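Local coordinates for Galactose/lactose metabolism regulatory protein GAL80 (PDB 3BTV), which binds the transcriptional activator GAL4 and so blocks expression of the galactose and lactose metabolic genes when no inducing sugar is present, at residues F229-N233 and S426-S431; Q51-Y56 and L72-F78; P159-R163 and Y356-Y361. The protein carries 1 engineered substitution. All coordinates share one frame; numbering follows the deposited sequence.

Overall arrangement
From the N terminus the chain first builds a parallel six-stranded sheet of Rossmann type, where contact 2 closes a short loop: 51-56 meets 72-78 after one intervening helix, 60-69. That loop is complete before either of the others begins. Segment 159-163, at the start of helix 159-169, opens contact 3, and 229-233 opens contact 1; 356-361 then closes contact 3 and 426-431 closes contact 1, so these two long loops cross. Both involve the nine-stranded mixed sheet, contact 3 near outermost strand 352-356 and contact 1 at outermost strand 428-429. Contacts 1 and 2 lie on opposite sides of the chain's centre, with centres about 46 Å apart.

Contact 1: F229-N233 and S426-S431; sequences FSRIN and STLNVS
Ile232 and Val430 meet at about a right angle, Ile232 CG1 lying 3.9 Å from Val430 CG1. The isoleucine shares its sheet face with Leu428, and its CG1, set between the backbone N and the carbonyl carbon (chi1 62°), is swung toward Val430. Val430's other methyl, CG2, points across at the partner chain, 3.8 Å from Phe229 CB, while the phenylalanine ring leads off to an edge-to-face meeting with Phe267. Helix 405-424 covers this apolar side, Ser417 touching both Ile232 and Val430.

The segments run antiparallel, their end-to-end directions 177° apart, and Ile232 with Leu428 forms a hydrogen-bonded pair. Leu428 N gives a 2.8 Å bond to Ile232 O, and Ile232 N returns one of 3.0 Å to Leu428 O. Strand 428-429 is thereby added to the outer border of the nine-stranded mixed sheet beside 229-237. Val430 N still reaches Ser230 O, although Ser230 marks a corner in the first strand.

The face carrying Arg231 and Asn429, a non-hydrogen-bonded pair, is more exposed. There the arginine chain, bent at chi3 (76°), crosses Thr427 at about a right angle, with NE 4.0 Å from Thr427 CG2; this NE is buried by the contact and has no polar partner in the model. Asn429 forms an Asx turn: its OD1 accepts from both Ser431 N and Ser431 OG, each at 2.9 Å and from the same face of the amide, so two bonds restrain its rotation. A water donates to Phe229 O and Val430 O, bridging the segments where the strand pairing has ended. At the Asn233-Thr427 end, Asn233 packs on Thr427 of the second subunit, and backbone hydrogen bonds from Thr427 also reach that subunit, placing this border against the other chain of the crystallographic assembly.

Contact 2: Q51-Y56 and L72-F78; sequences QITALY and LSNATAF
Leu55 O receives the shortest hydrogen bond across the two segments, from Phe78 N at 3.1 Å, with an N-H...O angle of 151°. Two residues earlier on each strand, Thr76 N donates to Thr53 O at 3.2 Å. Between them Leu55 N makes a weak bond to Thr76 O. The pairs Ala54 with Thr76 and Leu55 with Ala77 are parallel bridges, and the short strand axes are inclined at 34°.

This is the second beta-alpha-beta crossover of the Rossmann sheet (strand 50-56, helix 60-69, strand 76-78), in which 76-78 forms the outermost strand beside 50-56. A type I turn from Leu72 to Ala75, closed by Ala75 N to Leu72 O, leads into edge strand 76-78.

Side chains divide between the two faces. Leu55 and Ala77 share the face packed on helix 60-69; Leu72 CD1 lies a loose 4.5 Å from Leu55 CD2. Nearby, Ile52 CG2 meets Ala75 CB at 3.8 Å; the branch stands anti to the isoleucine N, on the carbonyl side. On the other face Ala54 CB approaches the Phe78 ring obliquely, 3.7 Å from CE1, whereas Phe78 O lies in the plane of the Tyr56 ring, at its edge, 3.5 Å from CD1. Helix 81-86 covers this side, Phe84 touching Ala54 and Tyr56.

Contact 3: P159-R163 and Y356-Y361; sequences PYILR and YHLRNY
One direct hydrogen bond joins the segments: Leu358 N donates to Tyr160 OH at 2.8 Å, with an N-H...O angle of 150°. The same hydroxyl lies 2.7 Å from a water that donates to Leu358 O, so both backbone polar groups of Leu358 are linked to the phenol.

Among the aromatic contacts, the Tyr160 and Tyr356 rings cross obliquely, planes 69° apart, and meet through CD2 of each at 3.7 Å. Tyr356 O lies at the Tyr160 ring edge, in plane, 3.4 Å from CE2. Arg163, its chain bent at chi2 (-94°), lays CG over a face of the Tyr356 ring, 4.0 Å from the centroid, and runs on across it with Tyr356 CE1 over a face of the guanidinium.

Apolar packing centres on Pro159, which touches both ends of the type II turn Leu358-Tyr361. Its CB meets Leu358 CD1 at 3.8 Å; its CG makes an off-centre CH-pi contact with the Tyr361 ring, whose hydroxyl bonds Asn367 of helix 363-380.

The start of helix 159-169 thus meets the loop after strand 352-356 mainly through ring and aliphatic surfaces, while buried Tyr160 supplies the direct polar link, to Leu358 N, and a longer water-mediated one to Leu358 O.

Contact 1: F229-N233 and S426-S431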
# COMPACT_ATOMS: atom_id res chain seq x y z
N PHE B 229 -5.04 -8.34 13.94
CA PHE B 229 -5.75 -8.22 12.67
C PHE B 229 -7.05 -9.01 12.67
O PHE B 229 -7.14 -10.03 13.33
CB PHE B 229 -4.87 -8.68 11.51
CG PHE B 229 -3.84 -7.69 11.13
CD1 PHE B 229 -2.59 -7.70 11.74
CD2 PHE B 229 -4.11 -6.72 10.18
CE1 PHE B 229 -1.64 -6.77 11.39
CE2 PHE B 229 -3.14 -5.77 9.83
CZ PHE B 229 -1.91 -5.81 10.44
N SER B 230 -8.03 -8.53 11.92
CA SER B 230 -9.29 -9.24 11.76
C SER B 230 -9.21 -10.05 10.47
O SER B 230 -9.42 -11.27 10.47
CB SER B 230 -10.45 -8.23 11.69
OG SER B 230 -11.57 -8.76 11.02
N ARG B 231 -8.89 -9.38 9.37
CA ARG B 231 -8.82 -10.01 8.06
C ARG B 231 -7.53 -9.60 7.36
O ARG B 231 -7.06 -8.50 7.55
CB ARG B 231 -10.03 -9.62 7.22
CG ARG B 231 -11.37 -10.05 7.84
CD ARG B 231 -12.58 -9.76 6.95
NE ARG B 231 -12.70 -10.71 5.86
CZ ARG B 231 -13.84 -11.02 5.24
NH1 ARG B 231 -14.97 -10.44 5.62
NH2 ARG B 231 -13.84 -11.90 4.25
N ILE B 232 -6.96 -10.49 6.56
CA ILE B 232 -5.78 -10.17 5.78
C ILE B 232 -5.81 -10.80 4.40
O ILE B 232 -6.45 -11.83 4.17
CB ILE B 232 -4.50 -10.64 6.48
CG1 ILE B 232 -4.53 -12.16 6.62
CG2 ILE B 232 -4.39 -10.01 7.85
CD1 ILE B 232 -3.24 -12.86 6.27
N ASN B 233 -5.09 -10.18 3.48
CA ASN B 233 -4.79 -10.77 2.19
C ASN B 233 -3.34 -10.49 1.85
O ASN B 233 -2.86 -9.37 2.04
CB ASN B 233 -5.66 -10.17 1.08
CG ASN B 233 -5.56 -10.97 -0.22
OD1 ASN B 233 -6.32 -11.91 -0.44
ND2 ASN B 233 -4.61 -10.61 -1.08
N SER B 426 -6.96 -16.24 -1.18
CA SER B 426 -8.11 -15.75 -0.42
C SER B 426 -7.76 -14.76 0.69
O SER B 426 -6.67 -14.77 1.25
CB SER B 426 -8.89 -16.90 0.20
OG SER B 426 -8.29 -17.30 1.41
N THR B 427 -8.74 -13.91 0.99
CA THR B 427 -8.70 -13.07 2.17
C THR B 427 -9.09 -13.92 3.37
O THR B 427 -10.18 -14.49 3.40
CB THR B 427 -9.68 -11.91 2.02
OG1 THR B 427 -9.28 -11.11 0.91
CG2 THR B 427 -9.72 -11.07 3.29
N LEU B 428 -8.20 -14.00 4.35
CA LEU B 428 -8.41 -14.87 5.50
C LEU B 428 -8.82 -14.14 6.77
O LEU B 428 -8.27 -13.08 7.10
CB LEU B 428 -7.13 -15.65 5.78
CG LEU B 428 -6.67 -16.62 4.69
CD1 LEU B 428 -5.45 -17.43 5.18
CD2 LEU B 428 -7.85 -17.55 4.34
N ASN B 429 -9.77 -14.74 7.48
CA ASN B 429 -10.13 -14.24 8.80
C ASN B 429 -9.18 -14.78 9.85
O ASN B 429 -9.19 -15.97 10.15
CB ASN B 429 -11.57 -14.64 9.16
CG ASN B 429 -12.02 -14.06 10.48
OD1 ASN B 429 -11.37 -14.23 11.50
ND2 ASN B 429 -13.15 -13.37 10.46
N VAL B 430 -8.34 -13.91 10.42
CA VAL B 430 -7.34 -14.34 11.39
C VAL B 430 -7.69 -13.89 12.81
O VAL B 430 -6.85 -13.91 13.71
CB VAL B 430 -5.96 -13.76 11.02
CG1 VAL B 430 -5.49 -14.33 9.70
CG2 VAL B 430 -6.03 -12.24 10.95
N SER B 431 -8.94 -13.50 13.00
CA SER B 431 -9.42 -13.00 14.28
C SER B 431 -9.06 -13.86 15.50
O SER B 431 -8.80 -13.33 16.58
CB SER B 431 -10.93 -12.81 14.23
OG SER B 431 -11.29 -11.90 13.21
O HOH W 1 -5.52 -11.75 14.69

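Contact 2: Q51-Y56 and L72-F78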
# COMPACT_ATOMS: atom_id res chain seq x y z
N GLN B 51 24.90 -12.93 35.08
CA GLN B 51 26.22 -13.53 35.01
C GLN B 51 26.20 -14.79 34.15
O GLN B 51 25.34 -15.65 34.31
CB GLN B 51 26.75 -13.86 36.41
CG GLN B 51 27.49 -12.72 37.08
CD GLN B 51 28.68 -12.24 36.26
OE1 GLN B 51 28.54 -11.37 35.40
NE2 GLN B 51 29.85 -12.81 36.52
N ILE B 52 27.16 -14.88 33.23
CA ILE B 52 27.29 -16.05 32.37
C ILE B 52 28.04 -17.18 33.08
O ILE B 52 29.26 -17.14 33.19
CB ILE B 52 27.99 -15.70 31.05
CG1 ILE B 52 27.09 -14.79 30.20
CG2 ILE B 52 28.35 -16.95 30.27
CD1 ILE B 52 27.74 -14.32 28.90
N THR B 53 27.29 -18.17 33.55
CA THR B 53 27.87 -19.26 34.32
C THR B 53 28.06 -20.53 33.49
O THR B 53 28.72 -21.47 33.92
CB THR B 53 27.01 -19.60 35.54
OG1 THR B 53 25.76 -20.15 35.11
CG2 THR B 53 26.75 -18.36 36.38
N ALA B 54 27.46 -20.55 32.30
CA ALA B 54 27.55 -21.72 31.44
C ALA B 54 27.61 -21.31 29.97
O ALA B 54 27.16 -20.23 29.60
CB ALA B 54 26.38 -22.64 31.68
N LEU B 55 28.15 -22.19 29.14
CA LEU B 55 28.33 -21.89 27.72
C LEU B 55 28.42 -23.21 26.98
O LEU B 55 29.07 -24.14 27.45
CB LEU B 55 29.62 -21.09 27.52
CG LEU B 55 29.62 -19.92 26.55
CD1 LEU B 55 28.76 -18.80 27.10
CD2 LEU B 55 31.04 -19.42 26.31
N TYR B 56 27.78 -23.30 25.81
CA TYR B 56 27.88 -24.54 25.03
C TYR B 56 27.89 -24.33 23.53
O TYR B 56 27.22 -23.45 23.01
CB TYR B 56 26.76 -25.52 25.38
CG TYR B 56 26.62 -26.63 24.37
CD1 TYR B 56 27.44 -27.76 24.43
CD2 TYR B 56 25.69 -26.56 23.35
CE1 TYR B 56 27.33 -28.78 23.50
CE2 TYR B 56 25.57 -27.58 22.41
CZ TYR B 56 26.39 -28.69 22.50
OH TYR B 56 26.28 -29.70 21.57
N LEU B 72 35.36 -14.64 31.33
CA LEU B 72 34.14 -15.06 32.00
C LEU B 72 34.47 -16.05 33.12
O LEU B 72 34.29 -17.26 32.96
CB LEU B 72 33.17 -15.70 31.00
CG LEU B 72 33.10 -15.00 29.63
CD1 LEU B 72 32.24 -15.80 28.64
CD2 LEU B 72 32.59 -13.58 29.77
N SER B 73 34.95 -15.53 34.24
CA SER B 73 35.50 -16.36 35.31
C SER B 73 34.46 -17.19 36.07
O SER B 73 34.79 -17.88 37.03
CB SER B 73 36.32 -15.51 36.29
OG SER B 73 35.50 -14.53 36.90
N ASN B 74 33.20 -17.10 35.65
CA ASN B 74 32.15 -17.92 36.24
C ASN B 74 31.59 -18.94 35.27
O ASN B 74 30.84 -19.83 35.65
CB ASN B 74 31.02 -17.05 36.79
CG ASN B 74 31.39 -16.36 38.08
OD1 ASN B 74 30.60 -16.34 39.03
ND2 ASN B 74 32.59 -15.81 38.14
N ALA B 75 31.96 -18.79 34.00
CA ALA B 75 31.45 -19.66 32.95
C ALA B 75 32.30 -20.90 32.76
O ALA B 75 33.53 -20.82 32.65
CB ALA B 75 31.34 -18.89 31.63
N THR B 76 31.64 -22.05 32.73
CA THR B 76 32.31 -23.31 32.42
C THR B 76 31.78 -23.83 31.09
O THR B 76 30.58 -23.75 30.82
CB THR B 76 32.09 -24.36 33.52
OG1 THR B 76 30.68 -24.54 33.74
CG2 THR B 76 32.73 -23.89 34.82
N ALA B 77 32.67 -24.35 30.25
CA ALA B 77 32.31 -24.83 28.92
C ALA B 77 31.86 -26.29 28.93
O ALA B 77 32.69 -27.20 29.05
CB ALA B 77 33.47 -24.64 27.95
N PHE B 78 30.56 -26.51 28.80
CA PHE B 78 30.01 -27.86 28.84
C PHE B 78 30.27 -28.62 27.54
O PHE B 78 30.27 -28.02 26.46
CB PHE B 78 28.51 -27.84 29.16
CG PHE B 78 28.22 -27.44 30.58
CD1 PHE B 78 28.45 -26.14 31.02
CD2 PHE B 78 27.71 -28.36 31.49
CE1 PHE B 78 28.19 -25.77 32.32
CE2 PHE B 78 27.45 -27.99 32.80
CZ PHE B 78 27.69 -26.70 33.21

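Contact 3: P159-R163 and Y356-Y361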
# COMPACT_ATOMS: atom_id res chain seq x y z
N PRO B 159 12.84 2.80 21.89
CA PRO B 159 12.30 4.01 22.53
C PRO B 159 11.30 4.68 21.59
O PRO B 159 10.34 5.29 22.04
CB PRO B 159 13.55 4.90 22.71
CG PRO B 159 14.73 3.97 22.54
CD PRO B 159 14.27 2.92 21.58
N TYR B 160 11.53 4.57 20.29
CA TYR B 160 10.59 5.11 19.30
C TYR B 160 9.24 4.41 19.32
O TYR B 160 8.18 5.06 19.29
CB TYR B 160 11.20 5.03 17.91
CG TYR B 160 12.49 5.81 17.81
CD1 TYR B 160 13.73 5.15 17.79
CD2 TYR B 160 12.48 7.19 17.73
CE1 TYR B 160 14.93 5.88 17.70
CE2 TYR B 160 13.67 7.92 17.64
CZ TYR B 160 14.88 7.27 17.63
OH TYR B 160 16.05 8.00 17.53
N ILE B 161 9.27 3.09 19.37
CA ILE B 161 8.04 2.30 19.43
C ILE B 161 7.25 2.62 20.69
O ILE B 161 6.05 2.87 20.63
CB ILE B 161 8.35 0.78 19.40
CG1 ILE B 161 9.17 0.43 18.16
CG2 ILE B 161 7.08 -0.03 19.42
CD1 ILE B 161 8.62 0.99 16.89
N LEU B 162 7.93 2.64 21.84
CA LEU B 162 7.23 2.89 23.10
C LEU B 162 6.63 4.30 23.13
O LEU B 162 5.52 4.48 23.60
CB LEU B 162 8.17 2.66 24.29
CG LEU B 162 8.51 1.18 24.46
CD1 LEU B 162 9.64 1.01 25.45
CD2 LEU B 162 7.27 0.41 24.89
N ARG B 163 7.37 5.29 22.63
CA ARG B 163 6.83 6.66 22.55
C ARG B 163 5.59 6.69 21.65
O ARG B 163 4.56 7.27 22.01
CB ARG B 163 7.89 7.64 22.03
CG ARG B 163 8.89 8.12 23.09
CD ARG B 163 8.46 9.44 23.75
NE ARG B 163 9.51 10.01 24.60
CZ ARG B 163 9.51 11.26 25.08
NH1 ARG B 163 8.51 12.08 24.79
NH2 ARG B 163 10.51 11.68 25.83
N TYR B 356 10.96 13.42 17.21
CA TYR B 356 11.63 12.76 18.32
C TYR B 356 12.75 11.92 17.73
O TYR B 356 12.51 11.00 16.95
CB TYR B 356 10.62 11.92 19.11
CG TYR B 356 11.23 11.10 20.24
CD1 TYR B 356 11.67 11.69 21.41
CD2 TYR B 356 11.31 9.71 20.15
CE1 TYR B 356 12.20 10.94 22.45
CE2 TYR B 356 11.85 8.94 21.18
CZ TYR B 356 12.29 9.57 22.33
OH TYR B 356 12.81 8.82 23.35
N HIS B 357 13.99 12.26 18.07
CA HIS B 357 15.13 11.59 17.47
C HIS B 357 16.32 11.56 18.40
O HIS B 357 16.86 12.61 18.74
CB HIS B 357 15.53 12.26 16.14
CG HIS B 357 16.77 11.67 15.52
ND1 HIS B 357 16.82 10.38 15.06
CD2 HIS B 357 17.99 12.20 15.30
CE1 HIS B 357 18.03 10.13 14.57
NE2 HIS B 357 18.76 11.23 14.70
N LEU B 358 16.71 10.36 18.82
CA LEU B 358 17.87 10.17 19.68
C LEU B 358 19.09 9.93 18.81
O LEU B 358 19.31 8.83 18.30
CB LEU B 358 17.66 8.99 20.62
CG LEU B 358 16.34 8.90 21.37
CD1 LEU B 358 16.18 7.53 22.00
CD2 LEU B 358 16.24 9.99 22.44
N ARG B 359 19.89 10.97 18.63
CA ARG B 359 21.09 10.88 17.82
C ARG B 359 22.11 10.00 18.53
O ARG B 359 22.25 10.06 19.75
CB ARG B 359 21.66 12.28 17.59
CG ARG B 359 20.62 13.36 17.85
CD ARG B 359 20.83 14.59 17.00
NE ARG B 359 19.66 15.46 17.06
CZ ARG B 359 19.58 16.65 16.47
NH1 ARG B 359 20.60 17.13 15.78
NH2 ARG B 359 18.47 17.36 16.58
N ASN B 360 22.81 9.18 17.75
CA ASN B 360 23.80 8.26 18.30
C ASN B 360 23.18 7.12 19.10
O ASN B 360 23.85 6.52 19.95
CB ASN B 360 24.82 9.01 19.16
CG ASN B 360 25.74 9.90 18.35
OD1 ASN B 360 26.04 9.61 17.19
ND2 ASN B 360 26.18 11.00 18.95
N TYR B 361 21.92 6.81 18.85
CA TYR B 361 21.32 5.63 19.47
C TYR B 361 21.61 4.42 18.61
O TYR B 361 21.33 4.41 17.41
CB TYR B 361 19.81 5.79 19.68
CG TYR B 361 19.15 4.59 20.33
CD1 TYR B 361 19.40 4.25 21.66
CD2 TYR B 361 18.27 3.80 19.62
CE1 TYR B 361 18.78 3.15 22.24
CE2 TYR B 361 17.65 2.71 20.20
CZ TYR B 361 17.90 2.39 21.50
OH TYR B 361 17.27 1.29 22.03
O HOH W 2 18.04 6.51 16.38